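Local coordinates for nucleotidyl transferase AbiEii/AbiGii toxin family protein (Mycobacterium tuberculosis, PDB 6Y56), which is the MenT4 nucleotidyltransferase toxin of a toxin-antitoxin system, and probably transfers nucleotides to an RNA target, perhaps a tRNA acceptor stem, at residues 29-34 / 67-72; 45-50 / 131-136; 51-56 / 159-164. All blocks are in the same frame, centred on the assembly; numbering follows the deposited sequence.

Contact 1 (29-34 / 67-72); sequences DHLLYL and TDLDFS
L32 and L69 hold the nearest pair of CA atoms, 9.3 Å apart, where helix 29-34 and strand 68-72 run roughly the same way, their N-to-C directions diverging by 29° and their axes approaching to 11.3 Å. At that spacing the backbones stay apart, and no hydrogen bond links the two segments; the contact is made by the methyl groups of three leucines and one phenylalanine ring edge, all buried. L31 and L69 meet tip to tip. The CD1 methyl of L69 lies against both branches of L31, 3.9 Å from its CD2 and 4.0 Å from its CD1, so one methyl is met by a fork. L31 gets there because its CG lies anti to the backbone N (chi1 -178°), which carries the fork out toward the strand. L32 starts less directly, its CB bond not aimed at the strand, yet its two methyls divide the work. CD1 makes a looser approach to the other branch of L69, 4.3 Å from L69 CD2. CD2 comes up to the rim of the F71 ring, near the ring plane, 4.0 Å from CZ and 4.2 Å from CE1; helix 29-34 thus meets the ring at its edge. F48 of the adjoining strand also touches L32 and L69 and so extends the same apolar layer. L69 and F71 point to the helix, whereas D68 and D70 project from the opposite face of the strand. This division suits the Asp-X-Asp strand of the polymerase-beta-like nucleotidyltransferase fold, whose paired aspartates typically bind catalytic metal ions; here the apolar residue between the aspartates, L69, and F71 just after them pack against helix 19-38.

Contact 2 (45-50 / 131-136); sequences RLVFKG and RPLALP
V47 and L133 make the tighter half of this contact, and it is wholly apolar. The two side chains meet at a slant. The CD1 methyl of L133 rests 3.6 Å from V47 CG1 and 3.8 Å from V47 CB, so it sits against one branch and the branch point of the valine. With chi2 at 176°, L133 CD1 is the extended end of its side chain, which explains why this methyl reaches the strand. A second, looser apolar approach uses the other branch: L133 CD2 lies 4.3 Å from K49 CD, alongside the aliphatic part of the lysine. L133 thus spans two residues, V47 and K49, that point to the same side of the strand, while F48 between them turns away.

Polar interactions do not cross between the segments, whose closest CA atoms, those of V47 and L133, are 8.5 Å apart. They fasten each segment to its surroundings instead. K49 NZ forms a salt bridge with E169 of helix 163-174, and that helix also touches L133 through E165 and E169. In the loop, the backbone N atoms of A134 and L135 bond to the two oxygens of the E165 carboxylate, and R131 NH2 forms salt bridges with D210 and D214.

Backbone hydrogen bonds of the strand run from V47 to S72 and from K49 to D70, the pattern of an antiparallel neighbour, after a classic beta bulge at R45 and L46. F48 is bonded to P159 and V161 on the strand's far side. The arrangement is consistent with an end strand of the main sheet of a polymerase-beta-like nucleotidyltransferase, which leads into the Gly-Gly pair at the start of helix 50-59 and whose V47 and K49 pack on the loop that follows strand 125-129.

Contact 3 (51-56 / 159-164); sequences GTSLRK and PVVAEA
S53 meets V160 and V161 from the first turn of helix 50-59, which opens with the Gly-Gly-Thr-Ser sequence consistent with the nucleotidyltransferase signature of the polymerase-beta-like fold. The CA atoms of S53 and V160 are 6.7 Å apart, close enough for a short side chain to bridge the gap. Followed outward, S53 CB first meets V160 CG1 at 3.8 Å. The next atom, OG, is also 3.8 Å from V160 CG1 and lies 3.9 Å from V161 CG1, so the hydroxyl oxygen is flanked by methyls of two successive valines. Neither approach is polar, and no hydrogen bond crosses between the segments. V160 CG1 takes part because it stands anti to the backbone N (chi1 169°), directed at the helix, and F48 touches both V160 and S53 beside this pair. V161 is followed directly by A162, at the N-cap position of helix 163-174, while the carbonyl O of V161 accepts a hydrogen bond from R58 further along helix 50-59. What fixes the hydroxyl is a bond back into its own helix start: S53 OG donates a hydrogen bond to G50 O.

How the contacts relate
All three contacts converge on strand 47-49. Contacts 1 and 2, about 14 Å apart by centres, share a sheet in which strands 47-49 and 68-72 are antiparallel neighbours, joined by a probable hydrogen bond from S72 N to V47 O (2.8 Å). Contacts 2 and 3, about 10 Å apart by centres, join where F48 N meets P159 O at 3.0 Å and F48 O meets V161 N at 2.9 Å, a parallel-type pairing. Contacts 1 and 3, centres about 11 Å apart, are linked by the 2.7 Å salt bridge between D29 OD1 and K56 NZ. Where contacts 1 and 2 meet, G50 CA lies 3.9 Å from D70 OD2, so the Gly-Gly pair and the Asp-X-Asp strand adjoin at the probable active site.

Contact 1 (29-34 / 67-72)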
ATOM      1  N   ASP A  29      -1.913  -7.741  11.824  1.00 12.08           N
ATOM      2  CA  ASP A  29      -1.097  -7.235  12.929  1.00 14.27           C
ATOM      3  C   ASP A  29      -0.269  -8.350  13.540  1.00 13.25           C
ATOM      4  O   ASP A  29       0.891  -8.147  13.922  1.00 13.13           O
ATOM      5  CB  ASP A  29      -1.965  -6.631  14.033  1.00 14.35           C
ATOM      6  CG  ASP A  29      -2.728  -5.412  13.587  1.00 15.77           C
ATOM      7  OD1 ASP A  29      -2.377  -4.809  12.544  1.00 16.34           O
ATOM      8  OD2 ASP A  29      -3.684  -5.055  14.292  1.00 14.96           O
ATOM      9  N   HIS A  30      -0.867  -9.533  13.655  1.00 13.00           N
ATOM     10  CA  HIS A  30      -0.168 -10.685  14.208  1.00 14.41           C
ATOM     11  C   HIS A  30       0.960 -11.131  13.286  1.00 13.12           C
ATOM     12  O   HIS A  30       2.050 -11.473  13.759  1.00 14.06           O
ATOM     13  CB  HIS A  30      -1.164 -11.823  14.468  1.00 13.93           C
ATOM     14  CG  HIS A  30      -2.008 -11.619  15.689  1.00 15.02           C
ATOM     15  ND1 HIS A  30      -2.925 -10.597  15.800  1.00 14.85           N
ATOM     16  CD2 HIS A  30      -2.064 -12.303  16.858  1.00 16.45           C
ATOM     17  CE1 HIS A  30      -3.509 -10.655  16.987  1.00 17.78           C
ATOM     18  NE2 HIS A  30      -3.000 -11.681  17.648  1.00 17.74           N
ATOM     19  N   LEU A  31       0.722 -11.124  11.970  1.00 13.34           N
ATOM     20  CA  LEU A  31       1.758 -11.508  11.016  1.00 14.41           C
ATOM     21  C   LEU A  31       2.910 -10.515  11.041  1.00 13.70           C
ATOM     22  O   LEU A  31       4.084 -10.909  11.031  1.00 13.14           O
ATOM     23  CB  LEU A  31       1.154 -11.600   9.612  1.00 13.96           C
ATOM     24  CG  LEU A  31       2.034 -12.038   8.430  1.00 15.64           C
ATOM     25  CD1 LEU A  31       1.184 -12.533   7.288  1.00 16.75           C
ATOM     26  CD2 LEU A  31       2.910 -10.897   7.894  1.00 23.96           C
ATOM     27  N   LEU A  32       2.592  -9.220  11.087  1.00 12.78           N
ATOM     28  CA  LEU A  32       3.635  -8.202  11.134  1.00 13.03           C
ATOM     29  C   LEU A  32       4.442  -8.303  12.421  1.00 12.56           C
ATOM     30  O   LEU A  32       5.666  -8.121  12.408  1.00 13.52           O
ATOM     31  CB  LEU A  32       3.012  -6.818  10.943  1.00 13.27           C
ATOM     32  CG  LEU A  32       2.482  -6.551   9.526  1.00 12.50           C
ATOM     33  CD1 LEU A  32       1.523  -5.357   9.518  1.00 13.29           C
ATOM     34  CD2 LEU A  32       3.628  -6.319   8.561  1.00 14.06           C
ATOM     35  N   TYR A  33       3.787  -8.644  13.531  1.00 13.44           N
ATOM     36  CA  TYR A  33       4.522  -8.899  14.767  1.00 13.88           C
ATOM     37  C   TYR A  33       5.501 -10.053  14.586  1.00 13.77           C
ATOM     38  O   TYR A  33       6.677  -9.956  14.954  1.00 14.14           O
ATOM     39  CB  TYR A  33       3.539  -9.207  15.899  1.00 16.01           C
ATOM     40  CG  TYR A  33       4.225  -9.613  17.194  1.00 16.30           C
ATOM     41  CD1 TYR A  33       4.943  -8.686  17.935  1.00 18.63           C
ATOM     42  CD2 TYR A  33       4.167 -10.920  17.662  1.00 19.52           C
ATOM     43  CE1 TYR A  33       5.580  -9.039  19.112  1.00 20.38           C
ATOM     44  CE2 TYR A  33       4.805 -11.276  18.850  1.00 20.53           C
ATOM     45  CZ  TYR A  33       5.507 -10.330  19.554  1.00 20.45           C
ATOM     46  OH  TYR A  33       6.138 -10.675  20.729  1.00 28.40           O
ATOM     47  N   LEU A  34       5.039 -11.160  14.014  1.00 13.55           N
ATOM     48  CA  LEU A  34       5.934 -12.287  13.768  1.00 14.63           C
ATOM     49  C   LEU A  34       7.140 -11.873  12.933  1.00 15.51           C
ATOM     50  O   LEU A  34       8.286 -12.174  13.280  1.00 15.40           O
ATOM     51  CB  LEU A  34       5.154 -13.393  13.063  1.00 18.26           C
ATOM     52  CG  LEU A  34       6.033 -14.518  12.520  1.00 23.97           C
ATOM     53  CD1 LEU A  34       6.536 -15.386  13.662  1.00 26.15           C
ATOM     54  CD2 LEU A  34       5.281 -15.321  11.468  1.00 23.34           C
ATOM     55  N   THR A  67      -6.523  -5.035   2.521  1.00 13.62           N
ATOM     56  CA  THR A  67      -6.425  -6.492   2.521  1.00 16.75           C
ATOM     57  C   THR A  67      -5.096  -7.011   2.008  1.00 20.14           C
ATOM     58  O   THR A  67      -4.880  -8.232   2.016  1.00 21.27           O
ATOM     59  CB  THR A  67      -7.520  -7.103   1.646  1.00 16.31           C
ATOM     60  OG1 THR A  67      -7.281  -6.744   0.277  1.00 17.85           O
ATOM     61  CG2 THR A  67      -8.895  -6.617   2.078  1.00 18.07           C
ATOM     62  N   ASP A  68      -4.232  -6.143   1.515  1.00 15.85           N
ATOM     63  CA  ASP A  68      -2.959  -6.594   0.996  1.00 18.30           C
ATOM     64  C   ASP A  68      -1.837  -6.214   1.948  1.00 17.58           C
ATOM     65  O   ASP A  68      -1.975  -5.350   2.815  1.00 22.71           O
ATOM     66  CB  ASP A  68      -2.700  -6.099  -0.436  1.00 20.07           C
ATOM     67  CG  ASP A  68      -2.924  -4.599  -0.622  1.00 26.76           C
ATOM     68  OD1 ASP A  68      -3.469  -3.913   0.277  1.00 24.96           O
ATOM     69  OD2 ASP A  68      -2.552  -4.100  -1.713  1.00 30.48           O
ATOM     70  N   LEU A  69      -0.743  -6.932   1.841  1.00 15.80           N
ATOM     71  CA  LEU A  69       0.489  -6.554   2.502  1.00 15.45           C
ATOM     72  C   LEU A  69       1.516  -6.351   1.406  1.00 16.42           C
ATOM     73  O   LEU A  69       1.759  -7.264   0.612  1.00 20.10           O
ATOM     74  CB  LEU A  69       0.930  -7.644   3.472  1.00 17.15           C
ATOM     75  CG  LEU A  69       0.075  -7.743   4.743  1.00 18.85           C
ATOM     76  CD1 LEU A  69       0.497  -8.939   5.569  1.00 19.09           C
ATOM     77  CD2 LEU A  69       0.165  -6.470   5.585  1.00 18.00           C
ATOM     78  N   ASP A  70       2.067  -5.149   1.320  1.00 14.06           N
ATOM     79  CA  ASP A  70       3.021  -4.801   0.281  1.00 14.44           C
ATOM     80  C   ASP A  70       4.330  -4.423   0.946  1.00 12.12           C
ATOM     81  O   ASP A  70       4.341  -3.682   1.933  1.00 12.77           O
ATOM     82  CB  ASP A  70       2.547  -3.585  -0.507  1.00 14.38           C
ATOM     83  CG  ASP A  70       1.293  -3.854  -1.314  1.00 23.85           C
ATOM     84  OD1 ASP A  70       1.203  -4.928  -1.942  1.00 31.83           O
ATOM     85  OD2 ASP A  70       0.403  -2.974  -1.347  1.00 29.91           O
ATOM     86  N   PHE A  71       5.430  -4.922   0.397  1.00 12.36           N
ATOM     87  CA  PHE A  71       6.754  -4.605   0.888  1.00 12.51           C
ATOM     88  C   PHE A  71       7.640  -4.249  -0.287  1.00 11.93           C
ATOM     89  O   PHE A  71       7.449  -4.743  -1.405  1.00 14.63           O
ATOM     90  CB  PHE A  71       7.400  -5.787   1.617  1.00 13.97           C
ATOM     91  CG  PHE A  71       6.603  -6.290   2.771  1.00 11.95           C
ATOM     92  CD1 PHE A  71       6.741  -5.716   4.023  1.00 12.83           C
ATOM     93  CD2 PHE A  71       5.706  -7.337   2.612  1.00 14.82           C
ATOM     94  CE1 PHE A  71       5.997  -6.172   5.107  1.00 14.38           C
ATOM     95  CE2 PHE A  71       4.958  -7.798   3.689  1.00 14.75           C
ATOM     96  CZ  PHE A  71       5.093  -7.213   4.934  1.00 14.71           C
ATOM     97  N   SER A  72       8.624  -3.396  -0.023  1.00 12.29           N
ATOM     98  CA  SER A  72       9.745  -3.237  -0.933  1.00 13.24           C
ATOM     99  C   SER A  72      10.832  -4.186  -0.456  1.00 12.67           C
ATOM    100  O   SER A  72      11.238  -4.131   0.713  1.00 13.45           O
ATOM    101  CB  SER A  72      10.259  -1.802  -0.926  1.00 15.87           C
ATOM    102  OG  SER A  72      11.466  -1.714  -1.667  1.00 15.40           O
TER

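Contact 2 (45-50 / 131-136)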
ATOM      1  N   ARG A  45      16.335  -3.277   2.168  1.00 16.92           N
ATOM      2  CA  ARG A  45      16.196  -4.669   2.567  1.00 15.80           C
ATOM      3  C   ARG A  45      14.727  -5.082   2.614  1.00 15.51           C
ATOM      4  O   ARG A  45      14.301  -5.966   1.863  1.00 15.98           O
ATOM      5  CB  ARG A  45      16.882  -4.937   3.909  1.00 17.57           C
ATOM      6  CG  ARG A  45      16.922  -6.421   4.211  1.00 20.82           C
ATOM      7  CD  ARG A  45      17.633  -6.779   5.498  1.00 24.74           C
ATOM      8  NE  ARG A  45      18.058  -8.184   5.483  1.00 28.27           N
ATOM      9  CZ  ARG A  45      17.252  -9.232   5.657  1.00 24.64           C
ATOM     10  NH1 ARG A  45      15.949  -9.076   5.872  1.00 20.61           N
ATOM     11  NH2 ARG A  45      17.759 -10.457   5.615  1.00 27.88           N
ATOM     12  N   LEU A  46      13.948  -4.454   3.491  1.00 13.90           N
ATOM     13  CA  LEU A  46      12.533  -4.796   3.624  1.00 12.49           C
ATOM     14  C   LEU A  46      11.831  -3.594   4.243  1.00 12.66           C
ATOM     15  O   LEU A  46      12.107  -3.241   5.397  1.00 13.55           O
ATOM     16  CB  LEU A  46      12.374  -6.031   4.498  1.00 13.62           C
ATOM     17  CG  LEU A  46      10.958  -6.579   4.610  1.00 13.93           C
ATOM     18  CD1 LEU A  46      10.442  -7.109   3.268  1.00 14.98           C
ATOM     19  CD2 LEU A  46      10.911  -7.660   5.682  1.00 16.19           C
ATOM     20  N   VAL A  47      10.951  -2.952   3.481  1.00 11.37           N
ATOM     21  CA  VAL A  47      10.217  -1.778   3.942  1.00 12.35           C
ATOM     22  C   VAL A  47       8.732  -2.034   3.710  1.00 11.81           C
ATOM     23  O   VAL A  47       8.339  -2.469   2.625  1.00 12.54           O
ATOM     24  CB  VAL A  47      10.679  -0.496   3.214  1.00 11.50           C
ATOM     25  CG1 VAL A  47       9.851   0.694   3.654  1.00 12.14           C
ATOM     26  CG2 VAL A  47      12.146  -0.230   3.516  1.00 13.92           C
ATOM     27  N   PHE A  48       7.912  -1.758   4.725  1.00 11.55           N
ATOM     28  CA  PHE A  48       6.462  -1.905   4.641  1.00 11.50           C
ATOM     29  C   PHE A  48       5.889  -0.710   3.881  1.00 13.00           C
ATOM     30  O   PHE A  48       6.225   0.441   4.173  1.00 11.23           O
ATOM     31  CB  PHE A  48       5.962  -1.944   6.088  1.00 12.50           C
ATOM     32  CG  PHE A  48       4.495  -2.251   6.270  1.00 11.48           C
ATOM     33  CD1 PHE A  48       3.775  -3.024   5.369  1.00 11.98           C
ATOM     34  CD2 PHE A  48       3.850  -1.779   7.412  1.00 12.48           C
ATOM     35  CE1 PHE A  48       2.423  -3.302   5.583  1.00 14.59           C
ATOM     36  CE2 PHE A  48       2.514  -2.061   7.633  1.00 13.39           C
ATOM     37  CZ  PHE A  48       1.805  -2.819   6.723  1.00 13.78           C
ATOM     38  N   LYS A  49       5.025  -0.964   2.903  1.00 12.23           N
ATOM     39  CA  LYS A  49       4.516   0.134   2.070  1.00 11.70           C
ATOM     40  C   LYS A  49       3.052  -0.111   1.702  1.00 11.59           C
ATOM     41  O   LYS A  49       2.372  -0.951   2.287  1.00 12.63           O
ATOM     42  CB  LYS A  49       5.408   0.357   0.841  1.00 12.38           C
ATOM     43  CG  LYS A  49       5.412  -0.786  -0.157  1.00 13.16           C
ATOM     44  CD  LYS A  49       6.350  -0.444  -1.319  1.00 15.25           C
ATOM     45  CE  LYS A  49       6.236  -1.440  -2.445  1.00 19.07           C
ATOM     46  NZ  LYS A  49       5.408  -0.844  -3.518  1.00 22.13           N
ATOM     47  N   GLY A  50       2.552   0.687   0.759  1.00 13.24           N
ATOM     48  CA  GLY A  50       1.215   0.500   0.241  1.00 13.24           C
ATOM     49  C   GLY A  50       0.116   0.965   1.178  1.00 13.96           C
ATOM     50  O   GLY A  50       0.336   1.496   2.268  1.00 13.04           O
ATOM     51  N   ARG A 131      11.852  -2.987  -7.265  1.00 18.26           N
ATOM     52  CA  ARG A 131      12.532  -1.720  -7.503  1.00 20.34           C
ATOM     53  C   ARG A 131      12.804  -1.039  -6.171  1.00 20.89           C
ATOM     54  O   ARG A 131      11.897  -0.925  -5.344  1.00 22.50           O
ATOM     55  CB  ARG A 131      11.679  -0.810  -8.386  1.00 21.01           C
ATOM     56  CG  ARG A 131      12.461   0.368  -8.973  1.00 23.46           C
ATOM     57  CD  ARG A 131      11.581   1.325  -9.770  1.00 27.80           C
ATOM     58  NE  ARG A 131      10.586   0.611 -10.564  1.00 27.29           N
ATOM     59  CZ  ARG A 131       9.472   1.152 -11.045  1.00 24.33           C
ATOM     60  NH1 ARG A 131       9.188   2.438 -10.834  1.00 19.79           N
ATOM     61  NH2 ARG A 131       8.631   0.396 -11.737  1.00 23.80           N
ATOM     62  N   PRO A 132      14.026  -0.587  -5.918  1.00 20.18           N
ATOM     63  CA  PRO A 132      14.307   0.085  -4.646  1.00 20.11           C
ATOM     64  C   PRO A 132      13.459   1.342  -4.467  1.00 18.03           C
ATOM     65  O   PRO A 132      13.159   2.062  -5.423  1.00 18.98           O
ATOM     66  CB  PRO A 132      15.796   0.437  -4.752  1.00 23.22           C
ATOM     67  CG  PRO A 132      16.344  -0.538  -5.764  1.00 26.52           C
ATOM     68  CD  PRO A 132      15.234  -0.760  -6.744  1.00 20.68           C
ATOM     69  N   LEU A 133      13.075   1.598  -3.219  1.00 16.78           N
ATOM     70  CA  LEU A 133      12.433   2.861  -2.880  1.00 15.66           C
ATOM     71  C   LEU A 133      13.410   4.011  -3.068  1.00 16.60           C
ATOM     72  O   LEU A 133      14.629   3.856  -2.952  1.00 18.62           O
ATOM     73  CB  LEU A 133      11.940   2.854  -1.437  1.00 16.51           C
ATOM     74  CG  LEU A 133      10.766   1.906  -1.202  1.00 15.36           C
ATOM     75  CD1 LEU A 133      10.395   1.869   0.264  1.00 17.41           C
ATOM     76  CD2 LEU A 133       9.548   2.295  -2.043  1.00 17.44           C
ATOM     77  N   ALA A 134      12.858   5.180  -3.361  1.00 15.67           N
ATOM     78  CA  ALA A 134      13.681   6.349  -3.629  1.00 15.77           C
ATOM     79  C   ALA A 134      14.092   7.081  -2.361  1.00 16.57           C
ATOM     80  O   ALA A 134      15.179   7.662  -2.323  1.00 18.75           O
ATOM     81  CB  ALA A 134      12.933   7.317  -4.547  1.00 17.44           C
ATOM     82  N   LEU A 135      13.257   7.065  -1.325  1.00 14.55           N
ATOM     83  CA  LEU A 135      13.463   7.857  -0.124  1.00 14.69           C
ATOM     84  C   LEU A 135      13.695   6.960   1.083  1.00 15.93           C
ATOM     85  O   LEU A 135      13.196   5.833   1.127  1.00 15.11           O
ATOM     86  CB  LEU A 135      12.233   8.729   0.155  1.00 15.21           C
ATOM     87  CG  LEU A 135      11.857   9.732  -0.928  1.00 15.52           C
ATOM     88  CD1 LEU A 135      10.661  10.546  -0.474  1.00 18.55           C
ATOM     89  CD2 LEU A 135      13.038  10.643  -1.241  1.00 19.09           C
ATOM     90  N   PRO A 136      14.424   7.440   2.091  1.00 15.38           N
ATOM     91  CA  PRO A 136      14.600   6.646   3.310  1.00 14.03           C
ATOM     92  C   PRO A 136      13.260   6.372   3.970  1.00 15.05           C
ATOM     93  O   PRO A 136      12.349   7.198   3.948  1.00 14.20           O
ATOM     94  CB  PRO A 136      15.473   7.541   4.195  1.00 17.45           C
ATOM     95  CG  PRO A 136      16.162   8.458   3.242  1.00 22.44           C
ATOM     96  CD  PRO A 136      15.195   8.696   2.126  1.00 18.75           C
TER

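Contact 3 (51-56 / 159-164)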
ATOM      1  N   GLY A  51      -1.116   0.722   0.727  1.00 13.34           N
ATOM      2  CA  GLY A  51      -2.284   1.180   1.465  1.00 13.77           C
ATOM      3  C   GLY A  51      -2.399   0.588   2.853  1.00 14.16           C
ATOM      4  O   GLY A  51      -2.947   1.221   3.750  1.00 14.26           O
ATOM      5  N   THR A  52      -1.888  -0.622   3.061  1.00 13.43           N
ATOM      6  CA  THR A  52      -1.996  -1.188   4.396  1.00 13.19           C
ATOM      7  C   THR A  52      -1.004  -0.560   5.363  1.00 12.62           C
ATOM      8  O   THR A  52      -1.314  -0.438   6.552  1.00 12.40           O
ATOM      9  CB  THR A  52      -1.892  -2.708   4.344  1.00 13.86           C
ATOM     10  OG1 THR A  52      -2.835  -3.170   3.367  1.00 15.06           O
ATOM     11  CG2 THR A  52      -2.221  -3.347   5.706  1.00 14.63           C
ATOM     12  N   SER A  53       0.162  -0.119   4.878  1.00 12.23           N
ATOM     13  CA  SER A  53       1.040   0.643   5.757  1.00 12.49           C
ATOM     14  C   SER A  53       0.386   1.958   6.150  1.00 13.11           C
ATOM     15  O   SER A  53       0.529   2.417   7.289  1.00 13.22           O
ATOM     16  CB  SER A  53       2.420   0.851   5.127  1.00 12.06           C
ATOM     17  OG  SER A  53       2.411   1.822   4.094  1.00 13.34           O
ATOM     18  N   LEU A  54      -0.381   2.552   5.232  1.00 12.04           N
ATOM     19  CA  LEU A  54      -1.119   3.766   5.551  1.00 15.09           C
ATOM     20  C   LEU A  54      -2.140   3.502   6.647  1.00 13.32           C
ATOM     21  O   LEU A  54      -2.241   4.274   7.612  1.00 14.44           O
ATOM     22  CB  LEU A  54      -1.783   4.300   4.280  1.00 14.85           C
ATOM     23  CG  LEU A  54      -2.568   5.603   4.275  1.00 18.97           C
ATOM     24  CD1 LEU A  54      -1.637   6.789   4.475  1.00 22.25           C
ATOM     25  CD2 LEU A  54      -3.349   5.716   2.961  1.00 18.16           C
ATOM     26  N   ARG A  55      -2.868   2.387   6.544  1.00 13.19           N
ATOM     27  CA  ARG A  55      -3.814   1.995   7.583  1.00 12.57           C
ATOM     28  C   ARG A  55      -3.113   1.758   8.916  1.00 13.62           C
ATOM     29  O   ARG A  55      -3.524   2.296   9.949  1.00 13.50           O
ATOM     30  CB  ARG A  55      -4.556   0.731   7.153  1.00 13.21           C
ATOM     31  CG  ARG A  55      -5.175  -0.024   8.311  1.00 16.23           C
ATOM     32  CD  ARG A  55      -6.362   0.695   8.929  1.00 15.23           C
ATOM     33  NE  ARG A  55      -6.858  -0.094  10.051  1.00 15.53           N
ATOM     34  CZ  ARG A  55      -8.110  -0.095  10.500  1.00 17.51           C
ATOM     35  NH1 ARG A  55      -9.033   0.690   9.950  1.00 18.34           N
ATOM     36  NH2 ARG A  55      -8.432  -0.885  11.519  1.00 17.29           N
ATOM     37  N   LYS A  56      -2.056   0.947   8.921  1.00 12.54           N
ATOM     38  CA  LYS A  56      -1.494   0.503  10.200  1.00 13.03           C
ATOM     39  C   LYS A  56      -0.781   1.631  10.927  1.00 12.61           C
ATOM     40  O   LYS A  56      -0.842   1.713  12.163  1.00 13.37           O
ATOM     41  CB  LYS A  56      -0.488  -0.634   9.998  1.00 13.42           C
ATOM     42  CG  LYS A  56      -1.038  -1.874   9.331  1.00 17.66           C
ATOM     43  CD  LYS A  56      -2.222  -2.442  10.085  1.00 15.23           C
ATOM     44  CE  LYS A  56      -2.662  -3.769   9.474  1.00 15.25           C
ATOM     45  NZ  LYS A  56      -3.775  -4.399  10.247  1.00 16.94           N
ATOM     46  N   PRO A 159       9.905   0.061   9.689  1.00 11.02           N
ATOM     47  CA  PRO A 159      10.219   1.030   8.632  1.00 12.35           C
ATOM     48  C   PRO A 159       9.126   1.013   7.580  1.00 12.21           C
ATOM     49  O   PRO A 159       8.790  -0.033   7.023  1.00 12.27           O
ATOM     50  CB  PRO A 159      11.553   0.539   8.064  1.00 14.06           C
ATOM     51  CG  PRO A 159      11.677  -0.840   8.509  1.00 19.59           C
ATOM     52  CD  PRO A 159      10.848  -1.061   9.733  1.00 13.24           C
ATOM     53  N   VAL A 160       8.585   2.189   7.310  1.00 11.62           N
ATOM     54  CA  VAL A 160       7.466   2.376   6.396  1.00 12.02           C
ATOM     55  C   VAL A 160       7.886   3.352   5.304  1.00 11.30           C
ATOM     56  O   VAL A 160       8.693   4.261   5.531  1.00 12.60           O
ATOM     57  CB  VAL A 160       6.230   2.885   7.182  1.00 13.90           C
ATOM     58  CG1 VAL A 160       5.093   3.350   6.258  1.00 15.10           C
ATOM     59  CG2 VAL A 160       5.725   1.802   8.144  1.00 14.68           C
ATOM     60  N   VAL A 161       7.317   3.172   4.107  1.00 11.92           N
ATOM     61  CA  VAL A 161       7.574   4.088   3.002  1.00 12.04           C
ATOM     62  C   VAL A 161       7.297   5.527   3.425  1.00 13.17           C
ATOM     63  O   VAL A 161       6.317   5.824   4.118  1.00 12.78           O
ATOM     64  CB  VAL A 161       6.714   3.652   1.795  1.00 11.19           C
ATOM     65  CG1 VAL A 161       5.210   3.725   2.116  1.00 12.92           C
ATOM     66  CG2 VAL A 161       7.032   4.477   0.550  1.00 12.53           C
ATOM     67  N   ALA A 162       8.169   6.433   2.990  1.00 12.74           N
ATOM     68  CA  ALA A 162       7.947   7.843   3.264  1.00 13.57           C
ATOM     69  C   ALA A 162       6.626   8.277   2.657  1.00 13.99           C
ATOM     70  O   ALA A 162       6.212   7.788   1.597  1.00 13.26           O
ATOM     71  CB  ALA A 162       9.074   8.676   2.659  1.00 15.56           C
ATOM     72  N   GLU A 163       5.957   9.214   3.331  1.00 14.43           N
ATOM     73  CA  GLU A 163       4.617   9.600   2.916  1.00 14.31           C
ATOM     74  C   GLU A 163       4.593  10.194   1.507  1.00 14.26           C
ATOM     75  O   GLU A 163       3.668   9.920   0.740  1.00 14.47           O
ATOM     76  CB  GLU A 163       3.994  10.552   3.934  1.00 17.33           C
ATOM     77  CG  GLU A 163       2.544  10.808   3.629  1.00 19.91           C
ATOM     78  CD  GLU A 163       1.808  11.511   4.744  1.00 21.28           C
ATOM     79  OE1 GLU A 163       2.267  11.447   5.906  1.00 25.53           O
ATOM     80  OE2 GLU A 163       0.751  12.107   4.445  1.00 22.86           O
ATOM     81  N   ALA A 164       5.589  11.008   1.149  1.00 13.06           N
ATOM     82  CA  ALA A 164       5.626  11.568  -0.203  1.00 14.84           C
ATOM     83  C   ALA A 164       5.763  10.467  -1.243  1.00 12.44           C
ATOM     84  O   ALA A 164       5.182  10.551  -2.334  1.00 12.80           O
ATOM     85  CB  ALA A 164       6.796  12.538  -0.339  1.00 13.25           C
TER